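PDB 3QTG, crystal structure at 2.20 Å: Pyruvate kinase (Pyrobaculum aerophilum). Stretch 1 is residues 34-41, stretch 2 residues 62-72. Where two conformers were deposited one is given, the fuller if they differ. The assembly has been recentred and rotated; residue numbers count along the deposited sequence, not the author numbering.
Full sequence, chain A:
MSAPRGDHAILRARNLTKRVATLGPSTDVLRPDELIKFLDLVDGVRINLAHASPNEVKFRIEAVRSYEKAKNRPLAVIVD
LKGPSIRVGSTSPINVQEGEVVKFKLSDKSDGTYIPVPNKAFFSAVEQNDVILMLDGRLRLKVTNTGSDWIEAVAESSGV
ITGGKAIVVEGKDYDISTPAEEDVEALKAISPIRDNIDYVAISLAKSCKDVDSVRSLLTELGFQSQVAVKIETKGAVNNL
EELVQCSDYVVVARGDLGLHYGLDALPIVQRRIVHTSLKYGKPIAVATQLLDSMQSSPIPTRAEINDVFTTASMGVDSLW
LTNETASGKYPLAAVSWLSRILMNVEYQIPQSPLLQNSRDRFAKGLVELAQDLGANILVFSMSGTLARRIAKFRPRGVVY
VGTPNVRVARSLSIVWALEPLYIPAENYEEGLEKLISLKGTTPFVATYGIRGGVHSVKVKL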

# COMPACT_ATOMS: atom_id res chain seq x y z
N GLU A 34 33.64 -5.49 41.02
CA GLU A 34 32.38 -4.78 40.81
C GLU A 34 32.43 -4.04 39.48
O GLU A 34 31.43 -3.99 38.76
N LEU A 35 33.60 -3.50 39.16
CA LEU A 35 33.83 -2.77 37.92
C LEU A 35 33.61 -3.66 36.69
O LEU A 35 32.96 -3.24 35.73
N ILE A 36 34.13 -4.88 36.73
CA ILE A 36 33.94 -5.84 35.64
C ILE A 36 32.45 -6.08 35.37
O ILE A 36 32.01 -5.98 34.22
N LYS A 37 31.70 -6.38 36.42
CA LYS A 37 30.27 -6.66 36.30
C LYS A 37 29.46 -5.45 35.81
O LYS A 37 28.40 -5.61 35.22
N PHE A 38 29.99 -4.25 36.06
CA PHE A 38 29.39 -2.99 35.62
C PHE A 38 29.61 -2.74 34.11
O PHE A 38 28.66 -2.42 33.37
N LEU A 39 30.85 -2.92 33.66
CA LEU A 39 31.23 -2.70 32.27
C LEU A 39 30.72 -3.80 31.35
O LEU A 39 30.56 -3.57 30.14
N ASP A 40 30.50 -4.99 31.91
CA ASP A 40 29.86 -6.10 31.20
C ASP A 40 28.44 -5.75 30.77
O ASP A 40 27.87 -6.39 29.90
N LEU A 41 27.88 -4.73 31.41
CA LEU A 41 26.49 -4.37 31.18
C LEU A 41 26.34 -3.08 30.39
O LEU A 41 25.21 -2.58 30.23
N GLU A 62 41.60 4.83 30.93
CA GLU A 62 42.54 3.70 31.10
C GLU A 62 41.88 2.44 31.66
O GLU A 62 42.15 1.34 31.20
N ALA A 63 41.01 2.60 32.66
CA ALA A 63 40.26 1.48 33.22
C ALA A 63 39.29 0.86 32.19
O ALA A 63 39.07 -0.36 32.15
N VAL A 64 38.72 1.73 31.35
CA VAL A 64 37.81 1.29 30.28
C VAL A 64 38.58 0.46 29.24
O VAL A 64 38.15 -0.64 28.89
N ARG A 65 39.72 0.98 28.79
CA ARG A 65 40.53 0.34 27.74
C ARG A 65 41.20 -0.93 28.23
O ARG A 65 41.43 -1.87 27.45
N SER A 66 41.48 -0.96 29.53
CA SER A 66 42.04 -2.14 30.19
C SER A 66 41.00 -3.27 30.19
O SER A 66 41.31 -4.41 29.88
N TYR A 67 39.76 -2.92 30.53
CA TYR A 67 38.65 -3.87 30.52
C TYR A 67 38.39 -4.39 29.11
O TYR A 67 38.21 -5.59 28.89
N GLU A 68 38.37 -3.45 28.15
CA GLU A 68 38.17 -3.75 26.75
C GLU A 68 39.17 -4.79 26.23
O GLU A 68 38.79 -5.71 25.50
N LYS A 69 40.44 -4.63 26.62
CA LYS A 69 41.51 -5.56 26.24
C LYS A 69 41.29 -6.94 26.85
O LYS A 69 41.30 -7.95 26.14
N ALA A 70 41.08 -6.98 28.17
CA ALA A 70 40.83 -8.23 28.89
C ALA A 70 39.63 -9.01 28.35
O ALA A 70 39.72 -10.23 28.15
N LYS A 71 38.51 -8.33 28.10
CA LYS A 71 37.26 -9.02 27.75
C LYS A 71 36.99 -9.05 26.24
O LYS A 71 35.98 -9.61 25.79
N ASN A 72 37.91 -8.46 25.48
CA ASN A 72 37.76 -8.34 24.02
C ASN A 72 36.41 -7.70 23.64
O ASN A 72 35.70 -8.18 22.74

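The helices that contribute the two stretches cross steeply, with 77° between their N-to-C directions and axes that approach to 11.0 Å. Together the stretches bury 341 Å², and nearly half of this area comes from Tyr67 of the second helix and Leu39 of the first.

Tyr67 gives up 91 Å², more than any other residue here. Its CA-to-CB bond points toward the first stretch, and a t rotamer (chi1 163°) with chi2 of 88° carries the ring alongside Ile36, Leu39 and Asp40. Leu39, which loses 73 Å², also points toward its partner and lies over one face of the ring. Its CB stands 3.6 Å from the centroid of the Tyr67 ring and only 4° off the ring normal, a nearly ideal CH-pi contact. The mt rotamer of Leu39 (chi1 -66°, chi2 175°) places Leu39 CD1 3.7 Å from Tyr67 CB.

The far end of the ring is fixed by a polar interaction. Asp40 sets out sideways, but its m rotamer (chi1 -82°) brings the carboxylate near the plane of the ring, at its edge, where Tyr67 OH donates a very short hydrogen bond of 2.5 Å to Asp40 OD1. The phenol thus has its apolar face against leucine and its hydroxyl against a carboxylate. The backbone is close as well: Ile36 O lies 3.9 Å from Tyr67 CE1, approaching the ring obliquely. Ile36 O also accepts the backbone hydrogen bond from Asp40 N at 2.9 Å.

Lys71, one turn beyond Tyr67, also points toward the first stretch. Its chi1 and chi2 are both m (-57° and -63°), and chi3 falls between wells at -147°. The contact it makes is through its aliphatic portion: Lys71 CE rests 3.7 Å from Ile36 CG2, with Ile36 in an mt rotamer. The same CE comes within 4.1 Å of Asp40 OD1, yet the lysine forms no salt bridge with this aspartate.

One turn before Tyr67, the small side chain of Ala63 points toward the first helix. Leu35 starts sideways, but its tp rotamer (chi1 -174°, chi2 63°) swings its end nearer, and Leu35 CD2 reaches Ala63 CB at 4.3 Å, a looser apolar contact than those around the tyrosine. The packing therefore runs from Leu35 and Ala63, through the Leu39-Tyr67 pair, to Ile36 and the exposed Lys71.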

# COMPACT_ATOMS: atom_id res chain seq x y z
CB GLU A 34 32.16 -3.73 41.91
CG GLU A 34 31.80 -4.24 43.31
CD GLU A 34 31.64 -3.10 44.33
OE1 GLU A 34 32.65 -2.45 44.69
OE2 GLU A 34 30.50 -2.85 44.78
CB LEU A 35 35.22 -2.14 37.89
CG LEU A 35 35.54 -1.22 36.71
CD1 LEU A 35 34.63 0.01 36.68
CD2 LEU A 35 37.02 -0.82 36.72
CB ILE A 36 34.66 -7.20 35.92
CG1 ILE A 36 36.18 -7.03 35.88
CG2 ILE A 36 34.20 -8.27 34.93
CD1 ILE A 36 36.97 -8.28 36.24
CB LYS A 37 29.71 -7.22 37.62
CG LYS A 37 30.14 -8.66 37.94
CD LYS A 37 29.54 -9.69 36.96
CE LYS A 37 29.98 -11.15 37.27
NZ LYS A 37 31.29 -11.51 36.65
CB PHE A 38 29.98 -1.83 36.44
CG PHE A 38 29.42 -0.48 36.09
CD1 PHE A 38 28.25 -0.03 36.69
CD2 PHE A 38 30.08 0.35 35.19
CE1 PHE A 38 27.72 1.21 36.38
CE2 PHE A 38 29.56 1.60 34.88
CZ PHE A 38 28.37 2.03 35.48
CB LEU A 39 32.75 -2.51 32.14
CG LEU A 39 33.28 -1.24 32.83
CD1 LEU A 39 34.78 -1.16 32.78
CD2 LEU A 39 32.66 0.02 32.23
CB ASP A 40 29.79 -7.34 32.10
CG ASP A 40 31.10 -8.14 32.13
OD1 ASP A 40 32.09 -7.80 31.42
OD2 ASP A 40 31.12 -9.13 32.89
CB LEU A 41 25.73 -4.28 32.52
CG LEU A 41 25.37 -5.64 33.15
CD1 LEU A 41 25.04 -5.52 34.64
CD2 LEU A 41 24.22 -6.32 32.40
CB GLU A 62 43.74 4.11 31.99
CG GLU A 62 44.90 4.76 31.24
CD GLU A 62 45.84 5.54 32.17
OE1 GLU A 62 45.34 6.38 32.94
OE2 GLU A 62 47.07 5.31 32.13
CB ALA A 63 39.50 1.92 34.46
CB VAL A 64 37.10 2.52 29.63
CG1 VAL A 64 36.51 2.19 28.24
CG2 VAL A 64 36.05 3.07 30.60
CB ARG A 65 41.59 1.31 27.19
CG ARG A 65 41.01 2.49 26.42
CD ARG A 65 40.02 2.04 25.32
NE ARG A 65 39.49 3.21 24.62
CZ ARG A 65 38.32 3.28 24.00
NH1 ARG A 65 37.48 2.25 23.97
NH2 ARG A 65 37.98 4.42 23.41
CB SER A 66 42.49 -1.76 31.61
OG SER A 66 42.87 -2.91 32.34
CB TYR A 67 37.38 -3.20 31.07
CG TYR A 67 36.13 -3.98 30.71
CD1 TYR A 67 35.67 -5.00 31.53
CD2 TYR A 67 35.43 -3.71 29.53
CE1 TYR A 67 34.54 -5.72 31.20
CE2 TYR A 67 34.30 -4.43 29.18
CZ TYR A 67 33.86 -5.43 30.02
OH TYR A 67 32.77 -6.16 29.69
CB GLU A 68 38.24 -2.46 25.93
CG GLU A 68 38.70 -2.62 24.48
CD GLU A 68 38.41 -1.39 23.64
OE1 GLU A 68 37.73 -0.46 24.16
OE2 GLU A 68 38.86 -1.35 22.47
CB LYS A 69 42.88 -5.00 26.66
CG LYS A 69 44.07 -5.62 25.93
CD LYS A 69 45.40 -5.01 26.42
CE LYS A 69 46.61 -5.64 25.72
NZ LYS A 69 47.92 -5.09 26.24
CB ALA A 70 40.65 -7.94 30.38
CB LYS A 71 36.05 -8.42 28.50
CG LYS A 71 36.17 -8.43 30.02
CD LYS A 71 36.25 -9.84 30.59
CE LYS A 71 35.58 -9.92 31.94
NZ LYS A 71 36.18 -10.96 32.82
CB ASN A 72 37.92 -9.71 23.38
CG ASN A 72 38.45 -9.63 21.97
OD1 ASN A 72 39.50 -9.02 21.71
ND2 ASN A 72 37.74 -10.26 21.05